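Local structure of Methylcobalamin\: coenzyme M methyltransferase (Methanosarcina mazei, 4AY7) at residues E60-L65 and L134-I139; P157-S162 and D211-P216; A204-I209 and N240-L245; Q233-S238 and C261-L266. The protein catalyses zinc-dependent transfer of a methyl group from a methylated corrinoid to coenzyme M, a step of methanogenesis. All blocks are in the same frame, centred on the assembly; numbering follows the deposited sequence.

Contact 1: E60-L65 and L134-I139; sequences ELMAKL and LEAIKI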
loop_
_atom_site.group_PDB
_atom_site.type_symbol
_atom_site.label_atom_id
_atom_site.label_comp_id
_atom_site.label_asym_id
_atom_site.label_seq_id
_atom_site.Cartn_x
_atom_site.Cartn_y
_atom_site.Cartn_z
ATOM N N GLU A 60 4.270 -17.161 -10.471
ATOM C CA GLU A 60 4.433 -18.246 -9.501
ATOM C C GLU A 60 5.415 -17.871 -8.411
ATOM O O GLU A 60 5.150 -18.113 -7.250
ATOM C CB GLU A 60 4.842 -19.534 -10.154
ATOM C CG GLU A 60 3.798 -20.066 -11.110
ATOM C CD GLU A 60 2.703 -20.904 -10.467
ATOM O OE1 GLU A 60 2.593 -21.047 -9.188
ATOM O OE2 GLU A 60 1.880 -21.386 -11.267
ATOM N N LEU A 61 6.531 -17.264 -8.748
ATOM C CA LEU A 61 7.446 -16.772 -7.700
ATOM C C LEU A 61 6.889 -15.603 -6.877
ATOM O O LEU A 61 7.125 -15.530 -5.652
ATOM C CB LEU A 61 8.838 -16.451 -8.272
ATOM C CG LEU A 61 9.598 -17.569 -8.959
ATOM C CD1 LEU A 61 10.829 -16.959 -9.656
ATOM C CD2 LEU A 61 9.955 -18.725 -7.984
ATOM N N MET A 62 6.138 -14.711 -7.530
ATOM C CA MET A 62 5.448 -13.650 -6.810
ATOM C C MET A 62 4.494 -14.282 -5.740
ATOM O O MET A 62 4.497 -13.868 -4.541
ATOM C CB MET A 62 4.669 -12.774 -7.798
ATOM C CG MET A 62 3.981 -11.566 -7.172
ATOM S SD MET A 62 3.176 -10.467 -8.325
ATOM C CE MET A 62 4.602 -9.564 -8.999
ATOM N N ALA A 63 3.688 -15.258 -6.161
ATOM C CA ALA A 63 2.802 -15.964 -5.271
ATOM C C ALA A 63 3.603 -16.607 -4.106
ATOM O O ALA A 63 3.278 -16.438 -2.923
ATOM C CB ALA A 63 2.024 -17.005 -6.035
ATOM N N LYS A 64 4.689 -17.269 -4.475
ATOM C CA LYS A 64 5.465 -18.092 -3.562
ATOM C C LYS A 64 6.082 -17.221 -2.481
ATOM O O LYS A 64 5.930 -17.553 -1.286
ATOM C CB LYS A 64 6.460 -18.962 -4.373
ATOM C CG LYS A 64 7.070 -20.116 -3.623
ATOM C CD LYS A 64 8.174 -20.759 -4.445
ATOM C CE LYS A 64 8.769 -21.989 -3.720
ATOM N NZ LYS A 64 10.001 -22.527 -4.433
ATOM N N LEU A 65 6.618 -16.056 -2.822
ATOM C CA LEU A 65 7.175 -15.167 -1.828
ATOM C C LEU A 65 6.107 -14.506 -0.929
ATOM O O LEU A 65 6.374 -14.250 0.320
ATOM C CB LEU A 65 7.965 -14.094 -2.456
ATOM C CG LEU A 65 8.679 -13.089 -1.603
ATOM C CD1 LEU A 65 9.723 -13.766 -0.670
ATOM C CD2 LEU A 65 9.288 -12.096 -2.573
ATOM N N LEU A 134 -2.363 -10.162 -11.636
ATOM C CA LEU A 134 -3.684 -10.795 -11.608
ATOM C C LEU A 134 -3.573 -12.294 -11.498
ATOM O O LEU A 134 -4.300 -12.936 -10.770
ATOM C CB LEU A 134 -4.509 -10.374 -12.833
ATOM C CG LEU A 134 -4.709 -8.849 -12.971
ATOM C CD1 LEU A 134 -5.625 -8.567 -14.158
ATOM C CD2 LEU A 134 -5.302 -8.187 -11.681
ATOM N N GLU A 135 -2.660 -12.878 -12.213
ATOM C CA GLU A 135 -2.461 -14.285 -12.108
ATOM C C GLU A 135 -1.931 -14.725 -10.719
ATOM O O GLU A 135 -2.305 -15.771 -10.239
ATOM C CB GLU A 135 -1.551 -14.746 -13.232
ATOM C CG GLU A 135 -1.129 -16.188 -13.113
ATOM C CD GLU A 135 -2.228 -17.181 -13.519
ATOM O OE1 GLU A 135 -3.413 -16.783 -13.828
ATOM O OE2 GLU A 135 -1.863 -18.383 -13.616
ATOM N N ALA A 136 -1.076 -13.932 -10.105
ATOM C CA ALA A 136 -0.527 -14.281 -8.775
ATOM C C ALA A 136 -1.619 -14.246 -7.703
ATOM O O ALA A 136 -1.670 -15.109 -6.843
ATOM C CB ALA A 136 0.673 -13.405 -8.387
ATOM N N ILE A 137 -2.555 -13.305 -7.852
ATOM C CA ILE A 137 -3.708 -13.220 -6.937
ATOM C C ILE A 137 -4.516 -14.488 -7.024
ATOM O O ILE A 137 -4.875 -15.050 -6.009
ATOM C CB ILE A 137 -4.607 -12.013 -7.254
ATOM C CG1 ILE A 137 -3.828 -10.732 -6.920
ATOM C CG2 ILE A 137 -5.929 -12.157 -6.478
ATOM C CD1 ILE A 137 -4.467 -9.448 -7.527
ATOM N N LYS A 138 -4.766 -14.954 -8.239
ATOM C CA LYS A 138 -5.528 -16.221 -8.407
ATOM C C LYS A 138 -4.795 -17.416 -7.853
ATOM O O LYS A 138 -5.396 -18.305 -7.245
ATOM C CB LYS A 138 -5.822 -16.460 -9.871
ATOM C CG LYS A 138 -6.713 -15.365 -10.430
ATOM C CD LYS A 138 -6.817 -15.476 -11.943
ATOM C CE LYS A 138 -6.812 -14.091 -12.621
ATOM N NZ LYS A 138 -6.038 -14.249 -13.882
ATOM N N ILE A 139 -3.486 -17.442 -8.035
ATOM C CA ILE A 139 -2.676 -18.532 -7.453
ATOM C C ILE A 139 -2.740 -18.502 -5.915
ATOM O O ILE A 139 -2.867 -19.545 -5.275
ATOM C CB ILE A 139 -1.239 -18.421 -7.845
ATOM C CG1 ILE A 139 -1.100 -18.623 -9.371
ATOM C CG2 ILE A 139 -0.367 -19.471 -7.131
ATOM C CD1 ILE A 139 0.333 -18.389 -9.833
#
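Helices 59-71 and 130-144 pack with Ala-63 against Ala-136, their CA atoms 5.1 Å apart, and the local axes approach to 8.5 Å at a crossing angle of -48°. The small side chains at both positions are consistent with this close approach. Ala-136 CB touches CB, CG and SD of Met-62. CG of Met-62, anti to its backbone N (chi1 -176°), sits 4.0 Å from Ala-136 CB, and SD beyond it lies at 3.9 Å. Ile-139 works through two branches: CG2 meets Ala-63 CB at 3.6 Å, and CD1 reaches the carboxylate of Glu-60, 3.5 Å from CD and equally close to OE1. The two side chains cross at about a right angle, the glutamate bending at chi2 (-85°). An alanine in place of Ile-139 would probably open a gap beside Ala-63 CB and leave the Glu-60 carboxylate freer to turn. Leu-80 of strand 78-80 touches Ala-136, so helix 130-144 rests on that strand. No hydrogen bond joins the two segments; methyl, methylene and thioether packing, with one carboxylate at its exposed margin, is non-directional and so probably depends on close fit.

Contact 2: P157-S162 and D211-P216; sequences PVTVAS and DPVASP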
loop_
_atom_site.group_PDB
_atom_site.type_symbol
_atom_site.label_atom_id
_atom_site.label_comp_id
_atom_site.label_asym_id
_atom_site.label_seq_id
_atom_site.Cartn_x
_atom_site.Cartn_y
_atom_site.Cartn_z
ATOM N N PRO A 157 -3.088 7.352 -7.284
ATOM C CA PRO A 157 -3.188 8.186 -8.470
ATOM C C PRO A 157 -2.280 9.394 -8.479
ATOM O O PRO A 157 -1.845 9.819 -9.564
ATOM C CB PRO A 157 -4.639 8.592 -8.529
ATOM C CG PRO A 157 -5.271 8.203 -7.250
ATOM C CD PRO A 157 -4.380 7.193 -6.583
ATOM N N VAL A 158 -1.912 9.926 -7.330
ATOM C CA VAL A 158 -1.046 11.084 -7.355
ATOM C C VAL A 158 0.332 10.632 -7.892
ATOM O O VAL A 158 0.946 11.253 -8.759
ATOM C CB VAL A 158 -0.954 11.778 -6.017
ATOM C CG1 VAL A 158 -0.045 13.007 -6.060
ATOM C CG2 VAL A 158 -2.374 12.144 -5.558
ATOM N N THR A 159 0.844 9.542 -7.327
ATOM C CA THR A 159 2.132 9.013 -7.737
ATOM C C THR A 159 2.126 8.543 -9.196
ATOM O O THR A 159 3.108 8.763 -9.900
ATOM C CB THR A 159 2.515 7.938 -6.707
ATOM O OG1 THR A 159 2.669 8.610 -5.445
ATOM C CG2 THR A 159 3.857 7.192 -7.041
ATOM N N VAL A 160 1.000 7.975 -9.660
ATOM C CA VAL A 160 0.871 7.567 -11.057
ATOM C C VAL A 160 0.914 8.792 -11.956
ATOM O O VAL A 160 1.626 8.762 -12.956
ATOM C CB VAL A 160 -0.463 6.814 -11.351
ATOM C CG1 VAL A 160 -0.677 6.681 -12.841
ATOM C CG2 VAL A 160 -0.474 5.467 -10.633
ATOM N N ALA A 161 0.249 9.886 -11.582
ATOM C CA ALA A 161 0.264 11.070 -12.417
ATOM C C ALA A 161 1.685 11.620 -12.506
ATOM O O ALA A 161 2.159 11.997 -13.572
ATOM C CB ALA A 161 -0.643 12.144 -11.851
ATOM N N SER A 162 2.344 11.671 -11.361
ATOM C CA SER A 162 3.707 12.169 -11.245
ATOM C C SER A 162 4.685 11.351 -12.074
ATOM O O SER A 162 5.600 11.915 -12.739
ATOM C CB SER A 162 4.131 12.120 -9.785
ATOM O OG SER A 162 5.393 12.715 -9.648
ATOM N N ASP A 211 0.737 6.293 -1.839
ATOM C CA ASP A 211 0.822 7.444 -2.628
ATOM C C ASP A 211 1.815 8.443 -2.085
ATOM O O ASP A 211 1.442 9.507 -1.651
ATOM C CB ASP A 211 -0.590 8.070 -2.774
ATOM C CG ASP A 211 -0.861 8.634 -4.198
ATOM O OD1 ASP A 211 0.141 8.941 -4.875
ATOM O OD2 ASP A 211 -2.066 8.823 -4.610
ATOM N N PRO A 212 3.091 8.120 -2.143
ATOM C CA PRO A 212 4.080 9.004 -1.536
ATOM C C PRO A 212 4.155 10.426 -2.089
ATOM O O PRO A 212 4.525 11.309 -1.355
ATOM C CB PRO A 212 5.380 8.259 -1.768
ATOM C CG PRO A 212 5.119 7.392 -2.955
ATOM C CD PRO A 212 3.728 6.900 -2.608
ATOM N N VAL A 213 3.888 10.649 -3.379
ATOM C CA VAL A 213 3.906 12.007 -3.955
ATOM C C VAL A 213 2.878 12.951 -3.246
ATOM O O VAL A 213 3.050 14.156 -3.249
ATOM C CB VAL A 213 3.798 11.950 -5.525
ATOM C CG1 VAL A 213 3.833 13.347 -6.173
ATOM C CG2 VAL A 213 5.005 11.172 -6.093
ATOM N N ALA A 214 1.821 12.401 -2.698
ATOM C CA ALA A 214 0.808 13.221 -2.019
ATOM C C ALA A 214 1.277 13.718 -0.634
ATOM O O ALA A 214 0.594 14.537 -0.001
ATOM C CB ALA A 214 -0.506 12.431 -1.946
ATOM N N SER A 215 2.427 13.244 -0.179
ATOM C CA SER A 215 3.017 13.632 1.096
ATOM C C SER A 215 3.340 15.112 1.166
ATOM O O SER A 215 3.759 15.691 0.193
ATOM C CB SER A 215 4.265 12.813 1.348
ATOM O OG SER A 215 4.910 13.192 2.560
ATOM N N PRO A 216 3.069 15.762 2.315
ATOM C CA PRO A 216 3.518 17.122 2.521
ATOM C C PRO A 216 5.028 17.237 2.337
ATOM O O PRO A 216 5.543 18.330 2.169
ATOM C CB PRO A 216 3.123 17.387 4.000
ATOM C CG PRO A 216 1.910 16.529 4.164
ATOM C CD PRO A 216 2.370 15.249 3.504
#
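Thr-159 and Asp-211 join the first turn of helix 157-165 to the loop after strand 206-210 of the TIM barrel, close to the zinc-binding site. The threonine can be followed outward. Its CB sits 3.2 Å from Asp-211 OD1 and also touches Val-213 CG2. Its OG1 lies beside the backbone N, anti to the carbonyl carbon (chi1 -64°), on the side where the aspartate is. There OG1 donates to Asp-211 OD1 over 2.6 Å and accepts the N-H of Val-213 at 3.1 Å, a fairly straight bond of 161°. One hydroxyl thus ties the carboxylate to the 3-10 turn 212-214.

The aspartate spans the start of the helix with both oxygens. OD1 takes Thr-159 OG1 on its anti lone pair and the Thr-159 N-H on its syn lone pair. OD2 uses its own syn lone pair for the N-H of Val-158, 2.9 Å away. With three bonds on two oxygens, the group has little freedom to rotate.

Apolar packing continues beyond the hydroxyl. Val-158 CG1 meets Val-213 CG1 at 3.9 Å, and its CG2 faces Ala-214 CB, while Leu-228 of helix 221-238 touches both Val-158 and Ala-214. Pro-212 leans on the zinc ligand Cys-248, its side chain about 6 Å from the zinc ion. One turn further along the helix, Ser-162 CB rests 3.8 Å from Val-213 CG1.

Contact 3: A204-I209 and N240-L245; sequences ADVIAI and NSVTVL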
loop_
_atom_site.group_PDB
_atom_site.type_symbol
_atom_site.label_atom_id
_atom_site.label_comp_id
_atom_site.label_asym_id
_atom_site.label_seq_id
_atom_site.Cartn_x
_atom_site.Cartn_y
_atom_site.Cartn_z
ATOM N N ALA A 204 -8.633 -9.996 -4.844
ATOM C CA ALA A 204 -8.208 -9.103 -3.742
ATOM C C ALA A 204 -9.426 -8.649 -2.975
ATOM O O ALA A 204 -10.480 -8.336 -3.547
ATOM C CB ALA A 204 -7.429 -7.864 -4.234
ATOM N N ASP A 205 -9.252 -8.583 -1.669
ATOM C CA ASP A 205 -10.312 -8.206 -0.710
ATOM C C ASP A 205 -10.205 -6.766 -0.260
ATOM O O ASP A 205 -11.221 -6.136 0.117
ATOM C CB ASP A 205 -10.231 -9.120 0.524
ATOM C CG ASP A 205 -10.464 -10.601 0.163
ATOM O OD1 ASP A 205 -11.537 -10.997 -0.395
ATOM O OD2 ASP A 205 -9.518 -11.374 0.333
ATOM N N VAL A 206 -8.963 -6.288 -0.211
ATOM C CA VAL A 206 -8.648 -4.930 0.161
ATOM C C VAL A 206 -7.720 -4.400 -0.915
ATOM O O VAL A 206 -6.826 -5.136 -1.318
ATOM C CB VAL A 206 -7.913 -4.968 1.518
ATOM C CG1 VAL A 206 -7.420 -3.561 1.884
ATOM C CG2 VAL A 206 -8.819 -5.543 2.584
ATOM N N ILE A 207 -7.868 -3.150 -1.341
ATOM C CA ILE A 207 -6.890 -2.521 -2.219
ATOM C C ILE A 207 -6.273 -1.485 -1.322
ATOM O O ILE A 207 -7.007 -0.654 -0.832
ATOM C CB ILE A 207 -7.461 -1.858 -3.527
ATOM C CG1 ILE A 207 -8.235 -2.933 -4.288
ATOM C CG2 ILE A 207 -6.312 -1.218 -4.319
ATOM C CD1 ILE A 207 -7.354 -4.123 -4.772
ATOM N N ALA A 208 -4.955 -1.549 -1.169
ATOM C CA ALA A 208 -4.147 -0.583 -0.473
ATOM C C ALA A 208 -3.250 0.230 -1.388
ATOM O O ALA A 208 -2.328 -0.316 -2.080
ATOM C CB ALA A 208 -3.295 -1.302 0.547
ATOM N N ILE A 209 -3.498 1.543 -1.468
ATOM C CA ILE A 209 -2.684 2.335 -2.326
ATOM C C ILE A 209 -1.626 3.061 -1.538
ATOM O O ILE A 209 -1.857 3.523 -0.430
ATOM C CB ILE A 209 -3.492 3.295 -3.196
ATOM C CG1 ILE A 209 -4.071 4.438 -2.400
ATOM C CG2 ILE A 209 -4.574 2.519 -3.999
ATOM C CD1 ILE A 209 -4.856 5.446 -3.232
ATOM N N ASN A 240 -14.365 -1.181 -6.110
ATOM C CA ASN A 240 -15.382 -2.108 -5.598
ATOM C C ASN A 240 -14.889 -3.006 -4.467
ATOM O O ASN A 240 -15.123 -4.194 -4.461
ATOM C CB ASN A 240 -15.956 -2.901 -6.799
ATOM C CG ASN A 240 -16.679 -1.949 -7.758
ATOM O OD1 ASN A 240 -17.432 -1.128 -7.301
ATOM N ND2 ASN A 240 -16.383 -1.986 -8.994
ATOM N N SER A 241 -14.170 -2.416 -3.521
ATOM C CA SER A 241 -13.759 -3.145 -2.291
ATOM C C SER A 241 -13.452 -2.131 -1.201
ATOM O O SER A 241 -13.352 -0.905 -1.464
ATOM C CB SER A 241 -12.480 -3.993 -2.524
ATOM O OG SER A 241 -11.359 -3.140 -2.758
ATOM N N VAL A 242 -13.258 -2.670 -0.002
ATOM C CA VAL A 242 -12.572 -1.959 1.046
ATOM C C VAL A 242 -11.221 -1.489 0.547
ATOM O O VAL A 242 -10.523 -2.190 -0.233
ATOM C CB VAL A 242 -12.502 -2.831 2.331
ATOM C CG1 VAL A 242 -11.518 -2.233 3.354
ATOM C CG2 VAL A 242 -13.944 -3.058 2.880
ATOM N N THR A 243 -10.940 -0.212 0.831
ATOM C CA THR A 243 -9.664 0.395 0.460
ATOM C C THR A 243 -8.921 1.004 1.663
ATOM O O THR A 243 -9.533 1.379 2.685
ATOM C CB THR A 243 -9.843 1.480 -0.598
ATOM O OG1 THR A 243 -10.688 2.463 -0.067
ATOM C CG2 THR A 243 -10.476 0.969 -1.920
ATOM N N VAL A 244 -7.621 1.179 1.478
ATOM C CA VAL A 244 -6.701 1.738 2.448
ATOM C C VAL A 244 -5.763 2.712 1.731
ATOM O O VAL A 244 -5.227 2.412 0.655
ATOM C CB VAL A 244 -5.888 0.617 3.173
ATOM C CG1 VAL A 244 -4.855 1.185 4.133
ATOM C CG2 VAL A 244 -6.795 -0.282 4.003
ATOM N N LEU A 245 -5.528 3.868 2.327
ATOM C CA LEU A 245 -4.647 4.878 1.784
ATOM C C LEU A 245 -3.413 4.980 2.682
ATOM O O LEU A 245 -3.521 5.267 3.875
ATOM C CB LEU A 245 -5.352 6.221 1.738
ATOM C CG LEU A 245 -4.507 7.414 1.452
ATOM C CD1 LEU A 245 -4.046 7.262 -0.012
ATOM C CD2 LEU A 245 -5.331 8.676 1.551
HETATM O O HOH W 1 -13.784 -5.577 0.007
#
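Ile-207 pairs with Val-242 and Val-244, and Ile-209 with Val-244, in a parallel backbone ladder whose short strand segments differ by 18° in direction. Ile-207 N donates to Val-242 O at 3.0 Å, and Ile-207 O accepts from Val-244 N at 3.0 Å. The ladder goes on from Ile-209 N to Val-244 O at 2.9 Å. CA-H...O contacts from Val-206, Thr-243 and Ala-208 run between these bonds.

A second polar group lies at the start of the strands, where Ser-241 OG donates to Val-242 O at 2.8 Å, from 43° above the carbonyl plane. That oxygen therefore accepts two donors. Ahead of the first direct bond, a water bridges the strands, giving a hydrogen to Asp-205 O over 2.6 Å and accepting the N-H of Val-242.

These are neighbouring strands of the TIM barrel, joined through helix 221-238 as a beta-alpha-beta crossover; strand 242-246 ends in the zinc ligand His-246.

The apolar contacts divide between the two sheet faces. On one, Val-206 CG1 meets Val-244 CG2 at 4.0 Å and Ala-208 CB touches Val-244 CB. On the other, Ile-207, Ile-209 and Leu-245 turn to the surrounding helices 178-202 and 221-238. Ile-209 CG1 stands between its backbone N and carbonyl carbon (chi1 72°), where it meets Leu-245 CD1 at 3.7 Å.

Contact 4: Q233-S238 and C261-L266; sequences QKFASS and CGFEGL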
loop_
_atom_site.group_PDB
_atom_site.type_symbol
_atom_site.label_atom_id
_atom_site.label_comp_id
_atom_site.label_asym_id
_atom_site.label_seq_id
_atom_site.Cartn_x
_atom_site.Cartn_y
_atom_site.Cartn_z
ATOM N N GLN A 233 -10.678 10.788 -3.390
ATOM C CA GLN A 233 -12.127 10.559 -3.222
ATOM C C GLN A 233 -12.761 9.793 -4.374
ATOM O O GLN A 233 -13.537 8.850 -4.136
ATOM C CB GLN A 233 -12.871 11.873 -3.054
ATOM C CG GLN A 233 -12.621 12.448 -1.684
ATOM C CD GLN A 233 -13.142 13.877 -1.496
ATOM O OE1 GLN A 233 -13.173 14.669 -2.429
ATOM N NE2 GLN A 233 -13.497 14.213 -0.278
ATOM N N LYS A 234 -12.382 10.135 -5.608
ATOM C CA LYS A 234 -12.958 9.450 -6.764
ATOM C C LYS A 234 -12.487 8.021 -6.817
ATOM O O LYS A 234 -13.260 7.097 -7.158
ATOM C CB LYS A 234 -12.611 10.155 -8.041
ATOM C CG LYS A 234 -13.284 9.578 -9.268
ATOM C CD LYS A 234 -12.768 10.332 -10.485
ATOM C CE LYS A 234 -13.504 9.947 -11.765
ATOM N NZ LYS A 234 -14.980 9.965 -11.494
ATOM N N PHE A 235 -11.190 7.809 -6.512
ATOM C CA PHE A 235 -10.705 6.438 -6.453
ATOM C C PHE A 235 -11.471 5.576 -5.454
ATOM O O PHE A 235 -11.946 4.461 -5.786
ATOM C CB PHE A 235 -9.217 6.461 -6.056
ATOM C CG PHE A 235 -8.598 5.105 -5.972
ATOM C CD1 PHE A 235 -8.610 4.405 -4.808
ATOM C CD2 PHE A 235 -7.967 4.546 -7.108
ATOM C CE1 PHE A 235 -8.012 3.152 -4.711
ATOM C CE2 PHE A 235 -7.396 3.291 -7.041
ATOM C CZ PHE A 235 -7.437 2.581 -5.824
ATOM N N ALA A 236 -11.569 6.065 -4.212
ATOM C CA ALA A 236 -12.159 5.278 -3.109
ATOM C C ALA A 236 -13.594 5.014 -3.442
ATOM O O ALA A 236 -14.086 3.901 -3.259
ATOM C CB ALA A 236 -12.087 6.011 -1.803
ATOM N N SER A 237 -14.249 6.000 -4.050
ATOM C CA SER A 237 -15.663 5.768 -4.367
ATOM C C SER A 237 -15.925 4.826 -5.536
ATOM O O SER A 237 -17.021 4.290 -5.672
ATOM C CB SER A 237 -16.403 7.091 -4.492
ATOM O OG SER A 237 -16.054 7.708 -5.711
ATOM N N SER A 238 -14.963 4.696 -6.442
ATOM C CA SER A 238 -15.160 3.923 -7.661
ATOM C C SER A 238 -14.649 2.481 -7.608
ATOM O O SER A 238 -14.902 1.675 -8.524
ATOM C CB SER A 238 -14.450 4.654 -8.778
ATOM O OG SER A 238 -14.862 6.039 -8.871
ATOM N N CYS A 261 -11.285 11.313 2.574
ATOM C CA CYS A 261 -11.145 10.871 1.164
ATOM C C CYS A 261 -11.960 9.623 0.859
ATOM O O CYS A 261 -11.969 9.173 -0.279
ATOM C CB CYS A 261 -9.723 10.659 0.751
ATOM S SG CYS A 261 -8.662 12.127 0.708
ATOM N N GLY A 262 -12.610 9.050 1.868
ATOM C CA GLY A 262 -13.461 7.901 1.609
ATOM C C GLY A 262 -12.868 6.521 1.664
ATOM O O GLY A 262 -13.545 5.548 1.357
ATOM N N PHE A 263 -11.641 6.429 2.140
ATOM C CA PHE A 263 -11.006 5.143 2.374
ATOM C C PHE A 263 -11.416 4.618 3.722
ATOM O O PHE A 263 -11.484 5.389 4.654
ATOM C CB PHE A 263 -9.487 5.326 2.356
ATOM C CG PHE A 263 -8.953 5.659 0.996
ATOM C CD1 PHE A 263 -8.966 6.992 0.565
ATOM C CD2 PHE A 263 -8.395 4.674 0.173
ATOM C CE1 PHE A 263 -8.487 7.334 -0.700
ATOM C CE2 PHE A 263 -7.910 5.007 -1.076
ATOM C CZ PHE A 263 -7.959 6.338 -1.527
ATOM N N GLU A 264 -11.675 3.329 3.828
ATOM C CA GLU A 264 -11.927 2.743 5.136
ATOM C C GLU A 264 -10.791 2.972 6.101
ATOM O O GLU A 264 -11.031 3.272 7.268
ATOM C CB GLU A 264 -12.165 1.258 5.018
ATOM C CG GLU A 264 -13.576 0.929 4.612
ATOM C CD GLU A 264 -13.917 1.104 3.186
ATOM O OE1 GLU A 264 -12.991 1.369 2.403
ATOM O OE2 GLU A 264 -15.159 1.000 2.860
ATOM N N GLY A 265 -9.609 2.653 5.666
ATOM C CA GLY A 265 -8.444 2.764 6.513
ATOM C C GLY A 265 -7.421 3.723 5.989
ATOM O O GLY A 265 -7.235 3.889 4.740
ATOM N N LEU A 266 -6.724 4.317 6.944
ATOM C CA LEU A 266 -5.534 5.049 6.720
ATOM C C LEU A 266 -4.281 4.395 7.343
ATOM O O LEU A 266 -4.225 4.040 8.493
ATOM C CB LEU A 266 -5.666 6.490 7.207
ATOM C CG LEU A 266 -6.837 7.262 6.700
ATOM C CD1 LEU A 266 -6.819 8.606 7.393
ATOM C CD2 LEU A 266 -6.776 7.435 5.185
HETATM O O HOH W 2 -14.977 8.480 -1.763
#
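This is a partly buried, mainly apolar contact in which Ala-236 and Phe-235, near the C-terminal end of barrel helix 221-238, pack on Phe-263 in the turn leading into strand 265-267. Ala-236 CB stands over the centre of the Phe-263 ring, 4.0 Å from its centroid and 9° off the normal, a CH-pi contact. The same methyl group touches two carbonyl oxygens, Cys-261 O and Gly-262 O, each 3.5 Å away. Phe-235 CD1 approaches Phe-263 CE2 at 3.8 Å, the two side chains crossing at about a right angle. Cys-261 CB adds an in-plane neighbour at the edge of the Phe-263 ring. An alanine in place of Phe-263 would probably open a gap beside Phe-235 and strip the aromatic cover from the Ala-236 methyl.

Gln-233 runs beside the turn, with its CA 3.3 Å from Cys-261 O in a CA-H...O contact and its CG against Cys-261 CA; its amide NE2 bonds to Asp-260 O. A water donates to Gln-233 O at 2.8 Å and weakly to Cys-261 O. Gly-262 has a positive phi (89°), at which a CB would press on the Cys-261 carbonyl and come near Ala-236 CB. With no direct hydrogen bond between the segments, the contact rests mainly on ring and methyl packing, and the water adds at most a weak polar bridge.

How the contacts relate
From the N terminus, contact 1 closes first, joining helix 59-71 to helix 130-144 before any other contact opens. Contact 2 starts at helix 157-165 and closes only after strand 206-210, by which point contact 3 has opened, so the two cross. Contact 3 in turn crosses contact 4, which opens in helix 221-238 and closes at the turn and the start of strand 265-267. Contact 1 meets contact 3 where Ile-137 packs on Ala-204, and Pro-157 of contact 2 touches Ile-209. Contacts 3 and 4 tie neighbouring strands and a helix of the TIM barrel, probably hydrogen-bonded from Leu-245 N to Gly-265 O and from Thr-243 N to Glu-264 OE1, with Ile-209 also packed on Phe-235.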